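Local coordinates for XPF endonuclease (Aeropyrum pernix, PDB 2BGW), which is a structure-specific DNA endonuclease of the XPF family that binds magnesium and probably acts in nucleotide excision repair, at residues E27-Q32 against T126-E131; Q37-D42 against R157-Y162; D47-E52 against Y79-I84; I85-P90 against M118-P123. All blocks are in the same frame, centred on the assembly; numbering follows the deposited sequence.

Contact 1 of 4, residues E27-Q32 against T126-E131; sequences ESLGVQ and TALVIE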
loop_
_atom_site.group_PDB
_atom_site.type_symbol
_atom_site.label_atom_id
_atom_site.label_comp_id
_atom_site.label_asym_id
_atom_site.label_seq_id
_atom_site.Cartn_x
_atom_site.Cartn_y
_atom_site.Cartn_z
ATOM N N GLU A 27 19.065 -1.659 9.014
ATOM C CA GLU A 27 20.451 -1.569 8.625
ATOM C C GLU A 27 21.257 -2.726 9.195
ATOM O O GLU A 27 22.228 -3.199 8.602
ATOM C CB GLU A 27 21.017 -0.257 9.096
ATOM C CG GLU A 27 20.567 0.880 8.278
ATOM C CD GLU A 27 21.000 2.174 8.896
ATOM O OE1 GLU A 27 21.633 2.121 9.979
ATOM O OE2 GLU A 27 20.695 3.245 8.317
ATOM N N SER A 28 20.828 -3.187 10.353
ATOM C CA SER A 28 21.493 -4.283 11.010
ATOM C C SER A 28 21.287 -5.588 10.292
ATOM O O SER A 28 22.091 -6.477 10.446
ATOM C CB SER A 28 20.983 -4.416 12.422
ATOM O OG SER A 28 22.056 -4.775 13.270
ATOM N N LEU A 29 20.209 -5.704 9.518
ATOM C CA LEU A 29 20.017 -6.843 8.604
ATOM C C LEU A 29 20.662 -6.620 7.209
ATOM O O LEU A 29 20.393 -7.361 6.248
ATOM C CB LEU A 29 18.524 -7.167 8.458
ATOM C CG LEU A 29 17.671 -7.185 9.726
ATOM C CD1 LEU A 29 16.310 -6.597 9.443
ATOM C CD2 LEU A 29 17.546 -8.602 10.288
ATOM N N GLY A 30 21.499 -5.591 7.109
ATOM C CA GLY A 30 22.236 -5.302 5.878
ATOM C C GLY A 30 21.456 -4.574 4.799
ATOM O O GLY A 30 21.861 -4.545 3.636
ATOM N N VAL A 31 20.324 -3.992 5.182
ATOM C CA VAL A 31 19.525 -3.227 4.245
ATOM C C VAL A 31 20.023 -1.796 4.253
ATOM O O VAL A 31 20.268 -1.223 5.300
ATOM C CB VAL A 31 18.048 -3.283 4.614
ATOM C CG1 VAL A 31 17.252 -2.337 3.780
ATOM C CG2 VAL A 31 17.530 -4.653 4.404
ATOM N N GLN A 32 20.210 -1.232 3.074
ATOM C CA GLN A 32 20.514 0.172 2.976
ATOM C C GLN A 32 19.217 0.948 3.177
ATOM O O GLN A 32 18.214 0.717 2.472
ATOM C CB GLN A 32 21.093 0.480 1.615
ATOM C CG GLN A 32 21.994 1.693 1.619
ATOM C CD GLN A 32 22.284 2.226 0.215
ATOM O OE1 GLN A 32 21.589 1.903 -0.768
ATOM N NE2 GLN A 32 23.306 3.064 0.119
ATOM N N THR A 126 8.684 -5.946 12.268
ATOM C CA THR A 126 8.366 -5.037 11.169
ATOM C C THR A 126 9.583 -4.924 10.273
ATOM O O THR A 126 9.467 -5.040 9.042
ATOM C CB THR A 126 7.944 -3.666 11.697
ATOM O OG1 THR A 126 6.963 -3.868 12.726
ATOM C CG2 THR A 126 7.358 -2.808 10.592
ATOM N N ALA A 127 10.743 -4.768 10.917
ATOM C CA ALA A 127 12.022 -4.722 10.233
ATOM C C ALA A 127 12.308 -6.008 9.434
ATOM O O ALA A 127 12.826 -5.946 8.314
ATOM C CB ALA A 127 13.083 -4.432 11.189
ATOM N N LEU A 128 11.914 -7.156 9.961
ATOM C CA LEU A 128 12.045 -8.382 9.197
ATOM C C LEU A 128 11.100 -8.430 7.992
ATOM O O LEU A 128 11.502 -8.807 6.895
ATOM C CB LEU A 128 11.872 -9.609 10.093
ATOM C CG LEU A 128 13.011 -9.748 11.110
ATOM C CD1 LEU A 128 12.581 -10.522 12.344
ATOM C CD2 LEU A 128 14.223 -10.389 10.464
ATOM N N VAL A 129 9.854 -8.037 8.194
ATOM C CA VAL A 129 8.853 -8.105 7.146
ATOM C C VAL A 129 9.232 -7.142 6.040
ATOM O O VAL A 129 9.123 -7.460 4.853
ATOM C CB VAL A 129 7.461 -7.753 7.717
ATOM C CG1 VAL A 129 6.399 -7.697 6.649
ATOM C CG2 VAL A 129 7.084 -8.777 8.726
ATOM N N ILE A 130 9.691 -5.957 6.422
ATOM C CA ILE A 130 10.087 -4.979 5.409
ATOM C C ILE A 130 11.251 -5.557 4.619
ATOM O O ILE A 130 11.258 -5.526 3.400
ATOM C CB ILE A 130 10.474 -3.606 6.003
ATOM C CG1 ILE A 130 9.225 -2.883 6.525
ATOM C CG2 ILE A 130 11.180 -2.758 4.928
ATOM C CD1 ILE A 130 9.529 -1.735 7.448
ATOM N N GLU A 131 12.227 -6.108 5.332
ATOM C CA GLU A 131 13.429 -6.621 4.691
ATOM C C GLU A 131 13.128 -7.778 3.728
ATOM O O GLU A 131 13.745 -7.893 2.690
ATOM C CB GLU A 131 14.425 -7.018 5.768
ATOM C CG GLU A 131 15.757 -7.406 5.263
ATOM C CD GLU A 131 15.937 -8.871 5.249
ATOM O OE1 GLU A 131 15.404 -9.520 6.137
ATOM O OE2 GLU A 131 16.616 -9.401 4.363
#
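The carboxylate of Glu131 is the flat group at this contact, and neither its faces nor its edges bear on residues 27-32. It is the aliphatic root of the side chain that touches. Glu131 CG lies 3.4 Å from Val31 CG2, and the two side chains cross obliquely. The chain of Glu131 leaves with CG anti to the backbone N (chi1 -173°) and then bends at chi2. The acid end is thus carried past the apolar patch, and OE2 forms a salt bridge with Arg135.

Leu29 supplies most of the buried area on its side. Its CG is anti to the carbonyl carbon. The two methyls reach the helix at different places. CD1 sits 3.7 Å from Ala127 O and 4.3 Å from Ala127 CB. CD2 meets Leu128 CD2 tip to tip at 3.8 Å, the two leucines crossing at about a right angle. No hydrogen bond spans the segments.

The turn that presents Leu29 and Val31 is a Schellman motif closing helix 22-28. Gly30 takes the positive-phi position, and Gly30 N bonds Glu27 O at 2.9 Å. Ala127 also packs on Val22 and Ile25 of helix 22-28. Val31 rests on Val11 of strand 10-14. Leu128 touches Tyr103 of the second subunit. Helix 123-137 is therefore lodged between helix 22-28 and strand 81-87, where Thr126 and Ile130 meet Ile85.

Contact 2 of 4, residues Q37-D42 against R157-Y162; sequences QLPMGD and REWQLY. With MG (magnesium ion), chain E; SO4 (sulfate ion), chain H.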
loop_
_atom_site.group_PDB
_atom_site.type_symbol
_atom_site.label_atom_id
_atom_site.label_comp_id
_atom_site.label_asym_id
_atom_site.label_seq_id
_atom_site.Cartn_x
_atom_site.Cartn_y
_atom_site.Cartn_z
ATOM N N GLN A 37 12.096 12.591 2.713
ATOM C CA GLN A 37 10.696 12.933 2.687
ATOM C C GLN A 37 10.025 12.299 1.475
ATOM O O GLN A 37 10.340 12.632 0.325
ATOM C CB GLN A 37 10.534 14.439 2.667
ATOM C CG GLN A 37 9.106 14.894 2.403
ATOM C CD GLN A 37 8.904 16.386 2.674
ATOM O OE1 GLN A 37 9.884 17.138 2.920
ATOM N NE2 GLN A 37 7.630 16.826 2.630
ATOM N N LEU A 38 9.100 11.383 1.746
ATOM C CA LEU A 38 8.329 10.718 0.703
ATOM C C LEU A 38 6.966 11.357 0.652
ATOM O O LEU A 38 6.526 11.910 1.642
ATOM C CB LEU A 38 8.141 9.242 1.046
ATOM C CG LEU A 38 9.370 8.395 1.275
ATOM C CD1 LEU A 38 8.944 7.079 1.854
ATOM C CD2 LEU A 38 10.053 8.227 -0.046
ATOM N N PRO A 39 6.280 11.279 -0.496
ATOM C CA PRO A 39 4.968 11.895 -0.527
ATOM C C PRO A 39 4.034 11.258 0.502
ATOM O O PRO A 39 3.250 11.967 1.149
ATOM C CB PRO A 39 4.471 11.583 -1.932
ATOM C CG PRO A 39 5.660 11.243 -2.706
ATOM C CD PRO A 39 6.628 10.649 -1.780
ATOM N N MET A 40 4.151 9.939 0.671
ATOM C CA MET A 40 3.214 9.147 1.477
ATOM C C MET A 40 3.825 7.860 2.025
ATOM O O MET A 40 4.732 7.319 1.426
ATOM C CB MET A 40 1.950 8.825 0.665
ATOM C CG MET A 40 2.167 8.019 -0.567
ATOM S SD MET A 40 0.906 8.406 -1.795
ATOM C CE MET A 40 -0.541 7.697 -1.070
ATOM N N GLY A 41 3.313 7.382 3.156
ATOM C CA GLY A 41 3.742 6.123 3.743
ATOM C C GLY A 41 5.103 6.247 4.380
ATOM O O GLY A 41 5.701 7.317 4.349
ATOM N N ASP A 42 5.623 5.145 4.917
ATOM C CA ASP A 42 6.801 5.222 5.773
ATOM C C ASP A 42 7.979 4.543 5.186
ATOM O O ASP A 42 9.106 4.929 5.469
ATOM C CB ASP A 42 6.538 4.631 7.160
ATOM C CG ASP A 42 5.245 5.138 7.778
ATOM O OD1 ASP A 42 4.872 6.325 7.540
ATOM O OD2 ASP A 42 4.583 4.336 8.478
ATOM N N ARG A 157 11.797 10.417 -7.913
ATOM C CA ARG A 157 10.871 9.779 -8.834
ATOM C C ARG A 157 9.471 9.606 -8.228
ATOM O O ARG A 157 8.470 9.747 -8.931
ATOM C CB ARG A 157 11.415 8.440 -9.314
ATOM C CG ARG A 157 10.468 7.730 -10.240
ATOM C CD ARG A 157 11.047 6.437 -10.819
ATOM N NE ARG A 157 9.988 5.434 -10.965
ATOM C CZ ARG A 157 9.431 5.091 -12.124
ATOM N NH1 ARG A 157 9.838 5.656 -13.265
ATOM N NH2 ARG A 157 8.463 4.178 -12.149
ATOM N N GLU A 158 9.395 9.315 -6.931
ATOM C CA GLU A 158 8.108 9.065 -6.307
ATOM C C GLU A 158 7.230 10.305 -6.355
ATOM O O GLU A 158 6.051 10.240 -6.697
ATOM C CB GLU A 158 8.275 8.539 -4.874
ATOM C CG GLU A 158 8.823 7.093 -4.814
ATOM C CD GLU A 158 8.154 6.125 -5.809
ATOM O OE1 GLU A 158 6.911 5.926 -5.726
ATOM O OE2 GLU A 158 8.874 5.560 -6.679
ATOM N N TRP A 159 7.835 11.439 -6.026
ATOM C CA TRP A 159 7.178 12.721 -6.114
ATOM C C TRP A 159 6.880 13.072 -7.551
ATOM O O TRP A 159 5.834 13.630 -7.841
ATOM C CB TRP A 159 8.094 13.765 -5.583
ATOM C CG TRP A 159 8.175 13.833 -4.133
ATOM C CD1 TRP A 159 9.184 13.388 -3.360
ATOM C CD2 TRP A 159 7.238 14.443 -3.258
ATOM N NE1 TRP A 159 8.943 13.663 -2.040
ATOM C CE2 TRP A 159 7.756 14.329 -1.950
ATOM C CE3 TRP A 159 6.005 15.072 -3.449
ATOM C CZ2 TRP A 159 7.093 14.823 -0.834
ATOM C CZ3 TRP A 159 5.341 15.559 -2.344
ATOM C CH2 TRP A 159 5.886 15.429 -1.044
ATOM N N GLN A 160 7.782 12.759 -8.470
ATOM C CA GLN A 160 7.456 13.018 -9.872
ATOM C C GLN A 160 6.175 12.298 -10.252
ATOM O O GLN A 160 5.338 12.828 -10.994
ATOM C CB GLN A 160 8.599 12.614 -10.799
ATOM C CG GLN A 160 9.855 13.425 -10.573
ATOM C CD GLN A 160 11.064 12.814 -11.227
ATOM O OE1 GLN A 160 11.063 11.640 -11.627
ATOM N NE2 GLN A 160 12.116 13.613 -11.356
ATOM N N LEU A 161 6.013 11.100 -9.701
ATOM C CA LEU A 161 4.826 10.286 -9.950
ATOM C C LEU A 161 3.596 10.742 -9.174
ATOM O O LEU A 161 2.476 10.621 -9.642
ATOM C CB LEU A 161 5.149 8.834 -9.652
ATOM C CG LEU A 161 6.093 8.238 -10.683
ATOM C CD1 LEU A 161 6.771 7.059 -10.118
ATOM C CD2 LEU A 161 5.308 7.872 -11.923
ATOM N N TYR A 162 3.814 11.277 -7.989
ATOM C CA TYR A 162 2.729 11.772 -7.150
ATOM C C TYR A 162 2.128 13.018 -7.791
ATOM O O TYR A 162 0.908 13.227 -7.787
ATOM C CB TYR A 162 3.267 12.070 -5.737
ATOM C CG TYR A 162 2.284 12.666 -4.761
ATOM C CD1 TYR A 162 1.022 12.118 -4.595
ATOM C CD2 TYR A 162 2.629 13.772 -3.990
ATOM C CE1 TYR A 162 0.111 12.674 -3.703
ATOM C CE2 TYR A 162 1.738 14.328 -3.086
ATOM C CZ TYR A 162 0.479 13.781 -2.953
ATOM O OH TYR A 162 -0.421 14.312 -2.062
HETATM MG MG MG E . 3.034 5.542 9.926
HETATM S S SO4 H . 0.340 9.721 4.553
HETATM O O1 SO4 H . 1.241 10.861 4.260
HETATM O O2 SO4 H . 0.742 8.527 3.804
HETATM O O3 SO4 H . 0.523 9.292 5.939
HETATM O O4 SO4 H . -1.083 10.084 4.273
#
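Residues 37-42 form the loop that brings the Gly-Asp of the family's GD...ERK nuclease motif to the metal site. Helix 155-165 of the C-terminal helical region packs on this loop, so the contact joins that region to the nuclease fold. Asp42 OD2 binds the magnesium ion at 2.4 Å, and Glu52 is a second ligand. Gly41 N donates to O2 of a sulfate ion, probably from the crystallisation liquor, at 2.9 Å.

Pro39 is wedged between two aromatic side chains. Its CG lies over the face of the Trp159 five-membered ring, 3.8 Å from the centroid, in a CH-pi contact. Its CB approaches Tyr162 CD2 at 3.5 Å. The indole also donates from its edge: Trp159 NE1 bonds Gln37 O at 2.9 Å, with an N-H...O angle of 166°. The oxygen lies near the ring plane, while the nitrogen stands above the carbonyl plane. Gln37 CG passes Trp159 CZ2 at 3.8 Å. An alanine at Trp159 would lose both the indole N-H bond and the surface under Pro39, and would probably loosen the loop against the helix.

Met40 SD makes an oblique Met-aromatic contact with Tyr162. Trp159 also packs on Ser166 of the second subunit. Edge donor and ring face together fix the rotation of the indole. They grip the loop by its backbone and its proline, just ahead of the metal ligand Asp42.

Contact 3 of 4, residues D47-E52 against Y79-I84; sequences DSIIVE and YETVFI. With MG (magnesium ion), chain E.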
loop_
_atom_site.group_PDB
_atom_site.type_symbol
_atom_site.label_atom_id
_atom_site.label_comp_id
_atom_site.label_asym_id
_atom_site.label_seq_id
_atom_site.Cartn_x
_atom_site.Cartn_y
_atom_site.Cartn_z
ATOM N N ASP A 47 9.554 -0.273 -6.563
ATOM C CA ASP A 47 8.925 0.852 -7.285
ATOM C C ASP A 47 7.409 0.907 -7.105
ATOM O O ASP A 47 6.793 1.940 -7.308
ATOM C CB ASP A 47 9.321 0.945 -8.774
ATOM C CG ASP A 47 8.867 2.303 -9.416
ATOM O OD1 ASP A 47 9.482 3.374 -9.097
ATOM O OD2 ASP A 47 7.859 2.306 -10.200
ATOM N N SER A 48 6.810 -0.192 -6.688
ATOM C CA SER A 48 5.360 -0.240 -6.622
ATOM C C SER A 48 4.830 -0.862 -5.337
ATOM O O SER A 48 3.659 -1.264 -5.279
ATOM C CB SER A 48 4.860 -1.030 -7.812
ATOM O OG SER A 48 5.696 -2.160 -7.967
ATOM N N ILE A 49 5.691 -0.936 -4.323
ATOM C CA ILE A 49 5.286 -1.356 -3.000
ATOM C C ILE A 49 5.544 -0.277 -1.952
ATOM O O ILE A 49 6.688 0.065 -1.671
ATOM C CB ILE A 49 5.990 -2.649 -2.597
ATOM C CG1 ILE A 49 5.645 -3.748 -3.615
ATOM C CG2 ILE A 49 5.578 -3.017 -1.201
ATOM C CD1 ILE A 49 6.156 -5.135 -3.322
ATOM N N ILE A 50 4.478 0.265 -1.376
ATOM C CA ILE A 50 4.631 1.215 -0.288
ATOM C C ILE A 50 4.207 0.514 1.005
ATOM O O ILE A 50 3.321 -0.352 0.994
ATOM C CB ILE A 50 3.826 2.530 -0.538
ATOM C CG1 ILE A 50 4.225 3.620 0.438
ATOM C CG2 ILE A 50 2.344 2.306 -0.408
ATOM C CD1 ILE A 50 5.457 4.312 0.066
ATOM N N VAL A 51 4.859 0.893 2.104
ATOM C CA VAL A 51 4.621 0.327 3.424
ATOM C C VAL A 51 4.298 1.457 4.388
ATOM O O VAL A 51 5.002 2.484 4.431
ATOM C CB VAL A 51 5.876 -0.437 3.942
ATOM C CG1 VAL A 51 5.798 -0.725 5.444
ATOM C CG2 VAL A 51 6.069 -1.716 3.179
ATOM N N GLU A 52 3.239 1.252 5.161
ATOM C CA GLU A 52 2.780 2.205 6.157
ATOM C C GLU A 52 2.882 1.444 7.449
ATOM O O GLU A 52 2.313 0.378 7.575
ATOM C CB GLU A 52 1.322 2.615 5.825
ATOM C CG GLU A 52 0.566 3.506 6.808
ATOM C CD GLU A 52 1.412 4.639 7.397
ATOM O OE1 GLU A 52 2.178 5.308 6.658
ATOM O OE2 GLU A 52 1.291 4.872 8.623
ATOM N N TYR A 79 -0.047 3.545 -5.217
ATOM C CA TYR A 79 0.892 2.459 -5.350
ATOM C C TYR A 79 0.170 1.239 -5.690
ATOM O O TYR A 79 -0.988 1.059 -5.340
ATOM C CB TYR A 79 1.664 2.255 -4.082
ATOM C CG TYR A 79 2.578 3.400 -3.838
ATOM C CD1 TYR A 79 2.110 4.559 -3.248
ATOM C CD2 TYR A 79 3.906 3.352 -4.234
ATOM C CE1 TYR A 79 2.946 5.628 -3.034
ATOM C CE2 TYR A 79 4.758 4.429 -4.024
ATOM C CZ TYR A 79 4.267 5.558 -3.424
ATOM O OH TYR A 79 5.073 6.635 -3.193
ATOM N N GLU A 80 0.836 0.362 -6.403
ATOM C CA GLU A 80 0.103 -0.775 -6.918
ATOM C C GLU A 80 -0.135 -1.838 -5.820
ATOM O O GLU A 80 -1.041 -2.661 -5.916
ATOM C CB GLU A 80 0.790 -1.268 -8.191
ATOM C CG GLU A 80 1.730 -2.421 -8.045
ATOM C CD GLU A 80 1.215 -3.624 -8.837
ATOM O OE1 GLU A 80 -0.041 -3.813 -8.857
ATOM O OE2 GLU A 80 2.052 -4.358 -9.443
ATOM N N THR A 81 0.670 -1.759 -4.763
ATOM C CA THR A 81 0.669 -2.717 -3.688
ATOM C C THR A 81 0.903 -1.947 -2.406
ATOM O O THR A 81 1.916 -1.272 -2.242
ATOM C CB THR A 81 1.771 -3.783 -3.913
ATOM O OG1 THR A 81 1.433 -4.580 -5.052
ATOM C CG2 THR A 81 1.901 -4.713 -2.744
ATOM N N VAL A 82 -0.043 -2.045 -1.489
ATOM C CA VAL A 82 0.043 -1.312 -0.229
ATOM C C VAL A 82 0.078 -2.285 0.932
ATOM O O VAL A 82 -0.825 -3.080 1.096
ATOM C CB VAL A 82 -1.189 -0.358 -0.036
ATOM C CG1 VAL A 82 -1.015 0.474 1.190
ATOM C CG2 VAL A 82 -1.362 0.555 -1.219
ATOM N N PHE A 83 1.112 -2.208 1.748
ATOM C CA PHE A 83 1.161 -3.014 2.960
ATOM C C PHE A 83 1.000 -2.092 4.096
ATOM O O PHE A 83 1.749 -1.114 4.192
ATOM C CB PHE A 83 2.495 -3.749 3.122
ATOM C CG PHE A 83 2.636 -4.935 2.216
ATOM C CD1 PHE A 83 3.433 -4.874 1.096
ATOM C CD2 PHE A 83 1.938 -6.120 2.482
ATOM C CE1 PHE A 83 3.549 -5.976 0.271
ATOM C CE2 PHE A 83 2.041 -7.231 1.641
ATOM C CZ PHE A 83 2.845 -7.152 0.538
ATOM N N ILE A 84 0.012 -2.370 4.947
ATOM C CA ILE A 84 -0.010 -1.753 6.280
ATOM C C ILE A 84 0.457 -2.781 7.260
ATOM O O ILE A 84 -0.075 -3.888 7.308
ATOM C CB ILE A 84 -1.377 -1.276 6.699
ATOM C CG1 ILE A 84 -1.769 -0.051 5.867
ATOM C CG2 ILE A 84 -1.338 -0.936 8.171
ATOM C CD1 ILE A 84 -3.234 0.189 5.767
HETATM MG MG MG E . 3.034 5.542 9.926
#
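Backbone hydrogen bonds pair strands 49-52 and 81-84 in parallel. Ile50 N donates to Thr81 O at 3.1 Å, Phe83 N to Ile50 O at 3.0 Å and Glu52 N to Phe83 O at 3.0 Å. All three lie nearly along the C=O axis. Thr81 N to Ser48 O is a weak bond, with an N-H...O angle of 121°. The strand directions differ by 20°.

Apolar contacts line both faces of the sheet. On the face of Ile50 and Val82, the ring of Tyr79 lies against Ile50, whose CB stands 3.7 Å from the centroid in a CH-pi contact. Ile50 CG2 also touches Tyr79 CG at 3.6 Å. On the face of Ile49 and Val51, Ile49 CG2 meets the edge of the Phe83 ring at CD1, 3.7 Å away. The two side chains run side by side. Leu111 of the second subunit packs on both.

Tyr79 OH is hydrogen-bonded to Glu158 OE1. A serine at Tyr79 would lose the ring over Ile50 and the phenol bond to Glu158, and would probably weaken the tie to helix 155-165.

Glu52 CG is anti to the backbone N; the chain then bends at chi2 (41°) and sets OE2 2.3 Å from the magnesium ion. Asp42 OD2 binds the same ion. The regular ladder thus fixes the backbone of Glu52. The bound cation is likely to favour the ionised carboxylate.

Contact 4 of 4, residues I85-P90 against M118-P123; sequences IVEGPP and MNTMDP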
loop_
_atom_site.group_PDB
_atom_site.type_symbol
_atom_site.label_atom_id
_atom_site.label_comp_id
_atom_site.label_asym_id
_atom_site.label_seq_id
_atom_site.Cartn_x
_atom_site.Cartn_y
_atom_site.Cartn_z
ATOM N N ILE A 85 1.486 -2.430 8.010
ATOM C CA ILE A 85 2.046 -3.353 8.963
ATOM C C ILE A 85 1.603 -2.930 10.324
ATOM O O ILE A 85 1.923 -1.826 10.767
ATOM C CB ILE A 85 3.594 -3.375 8.932
ATOM C CG1 ILE A 85 4.091 -4.111 7.677
ATOM C CG2 ILE A 85 4.141 -4.004 10.220
ATOM C CD1 ILE A 85 5.539 -3.868 7.387
ATOM N N VAL A 86 0.866 -3.806 10.991
ATOM C CA VAL A 86 0.403 -3.492 12.332
ATOM C C VAL A 86 1.296 -4.145 13.386
ATOM O O VAL A 86 1.420 -5.377 13.482
ATOM C CB VAL A 86 -1.059 -3.837 12.516
ATOM C CG1 VAL A 86 -1.504 -3.418 13.889
ATOM C CG2 VAL A 86 -1.914 -3.143 11.440
ATOM N N GLU A 87 1.936 -3.279 14.155
ATOM C CA GLU A 87 2.942 -3.680 15.114
ATOM C C GLU A 87 2.368 -3.761 16.539
ATOM O O GLU A 87 1.975 -2.726 17.127
ATOM C CB GLU A 87 4.078 -2.665 15.056
ATOM C CG GLU A 87 5.219 -2.861 16.024
ATOM C CD GLU A 87 6.390 -1.987 15.639
ATOM O OE1 GLU A 87 6.948 -2.219 14.535
ATOM O OE2 GLU A 87 6.742 -1.060 16.421
ATOM N N GLY A 88 2.345 -4.976 17.092
ATOM C CA GLY A 88 1.750 -5.206 18.396
ATOM C C GLY A 88 0.410 -5.901 18.236
ATOM O O GLY A 88 -0.062 -6.095 17.120
ATOM N N PRO A 89 -0.217 -6.287 19.357
ATOM C CA PRO A 89 -1.444 -7.057 19.321
ATOM C C PRO A 89 -2.536 -6.343 18.574
ATOM O O PRO A 89 -2.757 -5.157 18.773
ATOM C CB PRO A 89 -1.814 -7.186 20.791
ATOM C CG PRO A 89 -0.507 -7.115 21.468
ATOM C CD PRO A 89 0.196 -6.027 20.743
ATOM N N PRO A 90 -3.215 -7.074 17.702
ATOM C CA PRO A 90 -4.230 -6.513 16.858
ATOM C C PRO A 90 -5.179 -5.642 17.632
ATOM O O PRO A 90 -5.523 -4.586 17.159
ATOM C CB PRO A 90 -4.940 -7.742 16.339
ATOM C CG PRO A 90 -3.844 -8.753 16.240
ATOM C CD PRO A 90 -3.026 -8.515 17.460
ATOM N N MET A 118 -0.088 -6.932 7.427
ATOM C CA MET A 118 0.788 -7.859 8.122
ATOM C C MET A 118 0.704 -7.472 9.579
ATOM O O MET A 118 0.717 -6.275 9.897
ATOM C CB MET A 118 2.245 -7.705 7.681
ATOM C CG MET A 118 2.517 -7.854 6.210
ATOM S SD MET A 118 3.035 -9.482 5.611
ATOM C CE MET A 118 3.861 -10.152 7.042
ATOM N N ASN A 119 0.630 -8.454 10.469
ATOM C CA ASN A 119 0.748 -8.144 11.887
ATOM C C ASN A 119 2.139 -8.502 12.418
ATOM O O ASN A 119 2.554 -9.640 12.305
ATOM C CB ASN A 119 -0.364 -8.838 12.708
ATOM C CG ASN A 119 -0.317 -8.455 14.206
ATOM O OD1 ASN A 119 -0.250 -9.313 15.097
ATOM N ND2 ASN A 119 -0.311 -7.153 14.476
ATOM N N THR A 120 2.872 -7.549 12.974
ATOM C CA THR A 120 4.157 -7.887 13.595
ATOM C C THR A 120 4.096 -7.776 15.147
ATOM O O THR A 120 3.187 -7.141 15.701
ATOM C CB THR A 120 5.326 -7.030 13.035
ATOM O OG1 THR A 120 5.168 -5.672 13.424
ATOM C CG2 THR A 120 5.382 -7.075 11.547
ATOM N N MET A 121 5.045 -8.369 15.857
ATOM C CA MET A 121 5.025 -8.267 17.309
ATOM C C MET A 121 5.737 -7.081 17.903
ATOM O O MET A 121 5.313 -6.563 18.933
ATOM C CB MET A 121 5.497 -9.550 17.944
ATOM C CG MET A 121 4.388 -10.524 17.818
ATOM S SD MET A 121 4.645 -12.120 18.531
ATOM C CE MET A 121 4.575 -11.796 20.303
ATOM N N ASP A 122 6.807 -6.652 17.258
ATOM C CA ASP A 122 7.655 -5.595 17.746
ATOM C C ASP A 122 8.285 -5.025 16.513
ATOM O O ASP A 122 8.131 -5.615 15.450
ATOM C CB ASP A 122 8.744 -6.167 18.657
ATOM C CG ASP A 122 9.175 -7.576 18.264
ATOM O OD1 ASP A 122 9.290 -8.414 19.174
ATOM O OD2 ASP A 122 9.401 -7.870 17.067
ATOM N N PRO A 123 8.994 -3.883 16.628
ATOM C CA PRO A 123 9.832 -3.314 15.566
ATOM C C PRO A 123 10.674 -4.321 14.755
ATOM O O PRO A 123 10.677 -4.276 13.516
ATOM C CB PRO A 123 10.752 -2.375 16.350
ATOM C CG PRO A 123 9.864 -1.847 17.410
ATOM C CD PRO A 123 8.994 -3.014 17.817
#
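Two parallel strands of a beta-alpha-beta unit meet here: strand 81-87, helix 99-112 and strand 116-120, the last at the border of this chain's sheet. The first shell is a ladder of backbone bonds. Val86 N donates to Met118 O at 2.7 Å, nearly along the C=O axis. Thr120 N reaches Val86 O, and Gly88 N reaches Thr120 O; both donors stand above the carbonyl planes. Ile85 CG1 lies alongside Met118 CB, its register partner, at 4.0 Å; Ile85 CG2 reaches the next residue on that face, Thr120, at CG2, 3.6 Å away.

Past the ladder, the chain turns at Gly88. At its backbone angles, with phi at 105°, a side chain would jam against the preceding carbonyl oxygen. Glu87 has CG anti to its backbone N and is extended beyond it; it crosses Pro123 at about a right angle, with OE2 3.3 Å from Pro123 CD.

The second shell fixes these groups. Glu87 OE2 forms a salt bridge with Arg53 of the metal site, and OE1 is bonded to Thr126 OG1. Thr120 OG1 shares that same threonine hydroxyl. Asp122 is the N-cap of helix 123-137, its OD2 taking the N-H of Gly125. From the second subunit, Tyr103 OH is hydrogen-bonded to Met121 N, and Pro90 there packs on Asn119.

Asn119 ties the bend after strand 81-87 to strand 116-120. With CG anti to the backbone N (chi1 -176°), ND2 donates to Gly88 O at 2.9 Å, almost straight at 174°, with the oxygen in the amide plane and the nitrogen in the carbonyl plane.

In the fold
Contacts 3 and 4 share strand 81-87 and continue one sheet. Contact 3 is buried near the centre of the chain; contact 4 is partly buried, and its centre lies about 19 Å from that of the chain. Contact 1 is also buried but peripheral, made mainly by aliphatic contacts, with no hydrogen bond across. Its Thr126 links it to Glu87 of contact 4. Contact 2, partly buried, relies on an aromatic wedge and one indole bond. It shares the magnesium ion with contact 3, and Arg157 joins Asp47 in a salt bridge between them. Contacts 3 and 4 hold mainly by backbone ladders. All four touch the second subunit.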